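Local coordinates for 70 KDA protein (Xanthomonas sp., PDB 4B2N) that cleaves rubber oxidatively as a processive, heme-containing dioxygenase that carries two covalently attached c-type hemes, at residues A[235-240]-A[612-617]; A[255-260]-A[601-606]; A[262-267]-A[475-480]. One frame throughout, in Å; residues are numbered along the deposited sequence. Where two conformers were deposited one is given.

Contact 1 of 3, residues A[235-240]-A[612-617]; sequences GNLLPL and YQSPPP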
# COMPACT_ATOMS: atom_id res chain seq x y z
N GLY A 235 -4.67 29.53 1.81
CA GLY A 235 -3.86 28.42 2.27
C GLY A 235 -2.80 27.83 1.35
O GLY A 235 -2.79 28.01 0.11
N ASN A 236 -1.89 27.12 1.97
CA ASN A 236 -0.87 26.47 1.22
C ASN A 236 -1.45 25.33 0.35
O ASN A 236 -2.54 24.79 0.64
CB ASN A 236 0.17 25.91 2.21
CG ASN A 236 1.19 26.96 2.68
OD1 ASN A 236 0.93 28.18 2.59
ND2 ASN A 236 2.36 26.50 3.18
N LEU A 237 -0.69 24.91 -0.67
CA LEU A 237 -0.87 23.58 -1.31
C LEU A 237 -1.08 22.45 -0.26
O LEU A 237 -0.47 22.50 0.82
CB LEU A 237 0.38 23.24 -2.12
CG LEU A 237 0.33 23.38 -3.63
CD1 LEU A 237 -0.68 24.42 -4.13
CD2 LEU A 237 1.73 23.61 -4.18
N LEU A 238 -1.91 21.44 -0.58
CA LEU A 238 -2.19 20.34 0.39
C LEU A 238 -1.20 19.23 0.24
O LEU A 238 -0.78 18.96 -0.87
CB LEU A 238 -3.55 19.78 0.13
CG LEU A 238 -4.64 20.86 0.34
CD1 LEU A 238 -6.03 20.31 0.02
CD2 LEU A 238 -4.61 21.51 1.71
N PRO A 239 -0.80 18.59 1.35
CA PRO A 239 0.10 17.44 1.21
C PRO A 239 -0.78 16.22 0.74
O PRO A 239 -1.47 15.62 1.53
CB PRO A 239 0.67 17.26 2.60
CG PRO A 239 -0.33 17.94 3.53
CD PRO A 239 -1.00 19.05 2.75
N LEU A 240 -0.82 15.92 -0.54
CA LEU A 240 -1.65 14.79 -0.99
C LEU A 240 -0.87 14.13 -2.10
O LEU A 240 0.01 14.74 -2.68
CB LEU A 240 -3.06 15.22 -1.39
CG LEU A 240 -3.23 15.84 -2.76
CD1 LEU A 240 -4.53 16.54 -3.04
CD2 LEU A 240 -2.16 16.85 -2.76
N TYR A 612 7.79 27.25 -5.74
CA TYR A 612 7.01 26.04 -5.88
C TYR A 612 6.11 26.21 -7.08
O TYR A 612 5.73 27.37 -7.42
CB TYR A 612 6.18 25.75 -4.59
CG TYR A 612 5.08 26.75 -4.38
CD1 TYR A 612 5.31 27.93 -3.66
CD2 TYR A 612 3.80 26.54 -4.90
CE1 TYR A 612 4.32 28.87 -3.49
CE2 TYR A 612 2.81 27.49 -4.76
CZ TYR A 612 3.06 28.62 -4.04
OH TYR A 612 2.04 29.55 -3.92
N GLN A 613 5.69 25.08 -7.63
CA GLN A 613 4.87 24.94 -8.85
C GLN A 613 3.50 24.32 -8.38
O GLN A 613 3.47 23.34 -7.60
CB GLN A 613 5.70 24.00 -9.81
CG GLN A 613 5.09 23.53 -11.13
CD GLN A 613 5.70 22.23 -11.76
OE1 GLN A 613 5.12 21.62 -12.72
NE2 GLN A 613 6.86 21.79 -11.23
N SER A 614 2.40 24.92 -8.76
CA SER A 614 1.11 24.39 -8.38
C SER A 614 0.73 23.24 -9.32
O SER A 614 1.30 23.14 -10.41
CB SER A 614 0.09 25.50 -8.53
OG SER A 614 0.33 26.43 -7.48
N PRO A 615 -0.21 22.38 -8.90
CA PRO A 615 -0.54 21.21 -9.69
C PRO A 615 -1.01 21.61 -11.09
O PRO A 615 -1.78 22.58 -11.28
CB PRO A 615 -1.67 20.52 -8.89
CG PRO A 615 -1.45 20.99 -7.47
CD PRO A 615 -0.93 22.41 -7.60
N PRO A 616 -0.46 20.97 -12.08
CA PRO A 616 -0.88 21.23 -13.46
C PRO A 616 -2.35 20.74 -13.63
O PRO A 616 -2.68 19.67 -13.10
CB PRO A 616 0.05 20.33 -14.29
CG PRO A 616 0.50 19.29 -13.33
CD PRO A 616 0.57 19.94 -11.97
N PRO A 617 -3.20 21.48 -14.37
CA PRO A 617 -4.45 20.92 -14.77
C PRO A 617 -4.16 19.74 -15.73
O PRO A 617 -3.58 19.92 -16.78
CB PRO A 617 -5.16 22.10 -15.46
CG PRO A 617 -4.06 22.97 -16.03
CD PRO A 617 -2.95 22.81 -14.98

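Contact 2 of 3, residues A[255-260]-A[601-606]; sequences ISLLPA and DNVAAQ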
# COMPACT_ATOMS: atom_id res chain seq x y z
N ILE A 255 6.66 9.65 3.31
CA ILE A 255 7.63 9.35 4.34
C ILE A 255 8.83 10.30 4.25
O ILE A 255 9.32 10.73 5.26
CB ILE A 255 8.13 7.86 4.23
CG1 ILE A 255 6.96 6.90 4.42
CG2 ILE A 255 9.32 7.58 5.22
CD1 ILE A 255 6.29 6.98 5.78
N SER A 256 9.33 10.54 3.03
CA SER A 256 10.44 11.46 2.78
C SER A 256 10.04 12.84 3.08
O SER A 256 10.88 13.64 3.47
CB SER A 256 10.88 11.50 1.28
OG SER A 256 11.28 10.19 0.87
N LEU A 257 8.76 13.16 2.88
CA LEU A 257 8.29 14.55 3.16
C LEU A 257 8.11 14.91 4.64
O LEU A 257 8.31 16.05 5.04
CB LEU A 257 6.96 14.88 2.41
CG LEU A 257 6.35 16.24 2.74
CD1 LEU A 257 7.25 17.29 2.08
CD2 LEU A 257 4.92 16.50 2.28
N LEU A 258 7.57 13.96 5.42
CA LEU A 258 7.36 14.09 6.87
C LEU A 258 8.37 15.00 7.63
O LEU A 258 7.95 15.97 8.31
CB LEU A 258 7.28 12.65 7.52
CG LEU A 258 6.06 11.79 7.13
CD1 LEU A 258 6.16 10.45 7.78
CD2 LEU A 258 4.75 12.48 7.55
N PRO A 259 9.68 14.72 7.54
CA PRO A 259 10.54 15.57 8.41
C PRO A 259 10.70 17.01 7.97
O PRO A 259 11.16 17.83 8.78
CB PRO A 259 11.89 14.86 8.39
CG PRO A 259 11.87 14.00 7.16
CD PRO A 259 10.44 13.57 7.00
N ALA A 260 10.30 17.31 6.73
CA ALA A 260 10.28 18.69 6.25
C ALA A 260 9.24 19.53 6.94
O ALA A 260 9.49 20.68 7.15
CB ALA A 260 10.01 18.75 4.74
N ASP A 601 7.01 17.39 -3.28
CA ASP A 601 8.09 18.36 -3.53
C ASP A 601 7.65 19.81 -3.43
O ASP A 601 8.35 20.63 -2.84
CB ASP A 601 8.76 18.15 -4.87
CG ASP A 601 9.53 16.83 -4.92
OD1 ASP A 601 9.78 16.21 -3.87
OD2 ASP A 601 9.88 16.44 -6.03
N ASN A 602 6.51 20.14 -4.01
CA ASN A 602 6.07 21.52 -4.04
C ASN A 602 5.49 21.93 -2.73
O ASN A 602 5.64 23.08 -2.33
CB ASN A 602 5.13 21.78 -5.24
CG ASN A 602 5.90 21.60 -6.55
OD1 ASN A 602 5.90 20.54 -7.19
ND2 ASN A 602 6.68 22.60 -6.87
N VAL A 603 4.84 20.98 -2.04
CA VAL A 603 4.36 21.28 -0.66
C VAL A 603 5.53 21.65 0.27
O VAL A 603 5.49 22.63 1.02
CB VAL A 603 3.54 20.06 -0.12
CG1 VAL A 603 3.24 20.21 1.38
CG2 VAL A 603 2.22 19.99 -0.88
N ALA A 604 6.54 20.82 0.27
CA ALA A 604 7.81 21.09 0.96
C ALA A 604 8.40 22.45 0.59
O ALA A 604 8.70 23.25 1.50
CB ALA A 604 8.80 19.98 0.65
N ALA A 605 8.52 22.73 -0.72
CA ALA A 605 9.10 24.01 -1.20
C ALA A 605 8.27 25.12 -0.62
O ALA A 605 8.78 26.08 -0.02
CB ALA A 605 9.05 24.06 -2.72
N GLN A 606 6.97 24.98 -0.73
CA GLN A 606 6.14 26.11 -0.28
C GLN A 606 6.20 26.30 1.23
O GLN A 606 6.30 27.45 1.70
CB GLN A 606 4.66 25.97 -0.76
CG GLN A 606 3.81 27.16 -0.32
CD GLN A 606 2.36 26.97 -0.72
OE1 GLN A 606 1.86 25.85 -0.70
NE2 GLN A 606 1.71 28.06 -1.17

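Contact 3 of 3, residues A[262-267]-A[475-480]; sequences FDMETL and VPRAIY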
# COMPACT_ATOMS: atom_id res chain seq x y z
N PHE A 262 7.10 18.42 9.75
CA PHE A 262 6.63 18.04 11.11
C PHE A 262 7.80 17.76 11.99
O PHE A 262 8.74 17.14 11.57
CB PHE A 262 5.76 16.77 11.10
CG PHE A 262 4.50 16.93 10.27
CD1 PHE A 262 3.48 17.71 10.72
CD2 PHE A 262 4.41 16.37 8.99
CE1 PHE A 262 2.33 17.91 9.96
CE2 PHE A 262 3.29 16.59 8.17
CZ PHE A 262 2.23 17.33 8.67
N ASP A 263 7.71 18.22 13.21
CA ASP A 263 8.68 17.89 14.23
C ASP A 263 8.62 16.36 14.41
O ASP A 263 7.55 15.75 14.56
CB ASP A 263 8.26 18.65 15.51
CG ASP A 263 9.20 18.39 16.68
OD1 ASP A 263 9.38 17.21 17.05
OD2 ASP A 263 9.77 19.35 17.28
N MET A 264 9.76 15.72 14.32
CA MET A 264 9.79 14.29 14.29
C MET A 264 9.69 13.63 15.66
O MET A 264 9.66 12.43 15.73
CB MET A 264 11.12 13.89 13.66
CG MET A 264 11.13 14.37 12.20
SD MET A 264 10.15 13.31 11.10
CE MET A 264 11.21 11.83 11.10
N GLU A 265 9.61 14.45 16.72
CA GLU A 265 9.40 13.96 18.07
C GLU A 265 7.99 14.23 18.57
O GLU A 265 7.47 13.46 19.39
CB GLU A 265 10.40 14.60 19.01
CG GLU A 265 11.85 14.18 18.78
CD GLU A 265 12.73 14.94 19.75
OE1 GLU A 265 13.19 16.07 19.45
OE2 GLU A 265 12.91 14.44 20.85
N THR A 266 7.37 15.31 18.10
CA THR A 266 6.10 15.74 18.67
C THR A 266 4.95 15.76 17.65
O THR A 266 3.81 15.74 18.05
CB THR A 266 6.20 17.15 19.26
OG1 THR A 266 6.28 18.11 18.19
CG2 THR A 266 7.45 17.24 20.18
N LEU A 267 5.27 15.75 16.35
CA LEU A 267 4.31 15.90 15.29
C LEU A 267 3.71 17.30 15.20
O LEU A 267 2.73 17.49 14.48
CB LEU A 267 3.22 14.75 15.28
CG LEU A 267 3.75 13.30 15.38
CD1 LEU A 267 2.52 12.32 15.30
CD2 LEU A 267 4.78 13.06 14.30
N VAL A 475 18.48 21.45 15.29
CA VAL A 475 19.93 21.54 15.02
C VAL A 475 20.68 20.30 15.60
O VAL A 475 21.35 19.58 14.87
CB VAL A 475 20.50 22.88 15.55
CG1 VAL A 475 21.99 22.93 15.29
CG2 VAL A 475 19.81 24.07 14.86
N PRO A 476 20.54 20.02 16.93
CA PRO A 476 21.26 18.86 17.44
C PRO A 476 20.67 17.60 16.86
O PRO A 476 21.38 16.64 16.76
CB PRO A 476 20.99 18.84 18.97
CG PRO A 476 19.85 19.80 19.16
CD PRO A 476 19.98 20.80 18.05
N ARG A 477 19.40 17.60 16.46
CA ARG A 477 18.90 16.39 15.70
C ARG A 477 19.67 16.16 14.40
O ARG A 477 20.18 15.01 14.09
CB ARG A 477 17.39 16.54 15.43
CG ARG A 477 16.52 16.25 16.71
CD ARG A 477 14.99 16.38 16.42
NE ARG A 477 14.71 15.41 15.36
CZ ARG A 477 14.57 14.10 15.48
NH1 ARG A 477 14.60 13.51 16.68
NH2 ARG A 477 14.44 13.37 14.38
N ALA A 478 19.80 17.23 13.61
CA ALA A 478 20.53 17.16 12.31
C ALA A 478 21.99 16.74 12.54
O ALA A 478 22.57 16.00 11.75
CB ALA A 478 20.46 18.52 11.59
N ILE A 479 22.58 17.22 13.64
CA ILE A 479 23.92 16.80 13.99
C ILE A 479 24.00 15.29 14.22
O ILE A 479 24.91 14.59 13.67
CB ILE A 479 24.43 17.57 15.21
CG1 ILE A 479 24.70 19.05 14.79
CG2 ILE A 479 25.70 16.90 15.74
CD1 ILE A 479 24.77 19.95 16.04
N TYR A 480 23.08 14.77 15.01
CA TYR A 480 22.99 13.32 15.19
C TYR A 480 22.76 12.63 13.84
O TYR A 480 23.44 11.64 13.52
CB TYR A 480 21.84 12.91 16.14
CG TYR A 480 21.67 11.43 16.09
CD1 TYR A 480 22.66 10.59 16.62
CD2 TYR A 480 20.55 10.85 15.44
CE1 TYR A 480 22.56 9.20 16.49
CE2 TYR A 480 20.41 9.47 15.35
CZ TYR A 480 21.43 8.66 15.88
OH TYR A 480 21.27 7.31 15.77

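Contact 1 of 3, residues A[235-240]-A[612-617]
The backbones of Leu237 and Ser614 pass 7.4 Å apart from CA to CA, each in an irregular stretch. This is loop-on-loop packing, in which the leucine is set against a chain whose proline run, Pro615 to Pro617, has backbone angles close to polyproline II. Leu237 does the work from its side: its two methyl branches divide the opposite loop between them. CD2 takes the earlier part, lying 3.7 Å from Tyr612 CD2 and meeting that phenol ring obliquely, while CD1 takes the later part and ends 4.0 Å from Pro615 CD, the ring carbon next to the proline nitrogen. The hydroxyl of Ser614 borders the same methyl, OG to Leu237 CD1 being 4.0 Å. With chi1 at -104°, Leu237 sits away from the staggered positions, which suggests some strain in splaying the branches this way. Tyr612 and Ser614 form the more open flank, whereas Leu237 and Pro615 are buried. Phe226 of helix 218-226 packs against Leu237, Ser614 and Pro615. The carbonyl of Gln613 also faces the leucine, with O 3.8 Å from Leu237 CD2, and that same oxygen accepts a hydrogen bond from Tyr597 OH.

Contact 2 of 3, residues A[255-260]-A[601-606]
Leu257 CG and Val603 CG1 both lie anti to their own backbone N (chi1 175° and 170°), which places these branches where they meet. Leu257 thereby reaches out from helix 253-261 and parts its methyls over helix 599-607. CD2 approaches Val603 CG1 at 4.2 Å, the two side chains crossing at roughly a right angle. CD1 presses on the neighbouring residue, only 3.4 Å from Ala604 CB, tighter than an ordinary van der Waals separation. One turn on from Leu257, Ala260 faces the same Ala604, CB to CB 4.4 Å, and the backbones come closest at this pair, with 6.3 Å between the CA atoms. The whole contact is apolar and buried. Pro259 has no amide hydrogen to give to the preceding turn, and the helix kinks there; Ala260 N bonds instead to Leu257 O, three residues back, at 2.9 Å. Arg474 NH1 takes up the carbonyl of Pro259, tying this helix to helix 467-481. The side chain of Leu257 is about 13 Å from a bound heme c, and the contact is plain helix packing away from the heme-binding residues. Two helices distant in sequence run side by side in the same direction, their local axes 10.0 Å apart and 7° from parallel: a near-parallel helix pair packed through Leu257 on Val603 and Ala604, with Ala260 facing Ala604.

Contact 3 of 3, residues A[262-267]-A[475-480]
Arg477 NH2 is held by two acceptors, in a salt bridge to Glu275 OE1 and a hydrogen bond to Ala444 O, while Met264 CB rests 3.4 Å from it. NH1 is bound in turn by Ser447 O. These bonds fix the guanidinium and leave the segment 262-267 to cover it. Met264 CB lies over one face of the group, and the methionine crosses the arginine at about a right angle. Glu265 comes obliquely, its CG 3.5 Å from Arg477 NH1. The two side chains run alongside each other with opposite headings, their carboxylate and guanidinium planes 29° apart. Glu265 OE1 stays 4.0 Å from Arg477 NH1, beyond salt-bridge distance, and lies closer to the aliphatic CD of the arginine, at 3.5 Å; the attraction is therefore probably a general electrostatic one, and the same OE1 also makes a long, weak ion pair with Arg473 NE. A bend at chi3 of Arg477 (59°) turns the guanidinium so that one face lies against Met264 CB. The loop itself is shaped by Asp263, whose OD1 accepts from Glu265 N at 2.8 Å, nearly along the C-O axis, and from Thr266 N at 3.0 Å, from above the carboxylate plane. This is an Asx turn extended to an Asx motif. Asp263 OD2 forms a salt bridge to Arg473 NH2 and a hydrogen bond to Ser470 OG, both on helix 467-481. The loop leaving helix 253-261 is thus seated against helix 467-481, with helix 439-446 supplying Ala444 beside the arginine and helix 326-331 reached by Leu267.

The three contacts follow one another through the same flank of the protein. Helix 253-261 takes part in contact 2 and leads into the loop of contact 3, where Met264 SD packs 3.5 Å from Pro259 CA. Helix 599-607 of contact 2 precedes the loop of contact 1, and its Gln606 OE1 probably accepts a hydrogen bond from Leu237 N at 2.7 Å. Contacts 1 and 3 do not touch. Contact 2 is buried and purely aliphatic between helices; contact 1 is also mainly apolar but joins loops and is partly open to solvent. Contact 3, buried as well, differs in chemistry, for it encloses a charged arginine and relies on ion pairs and carbonyls around it.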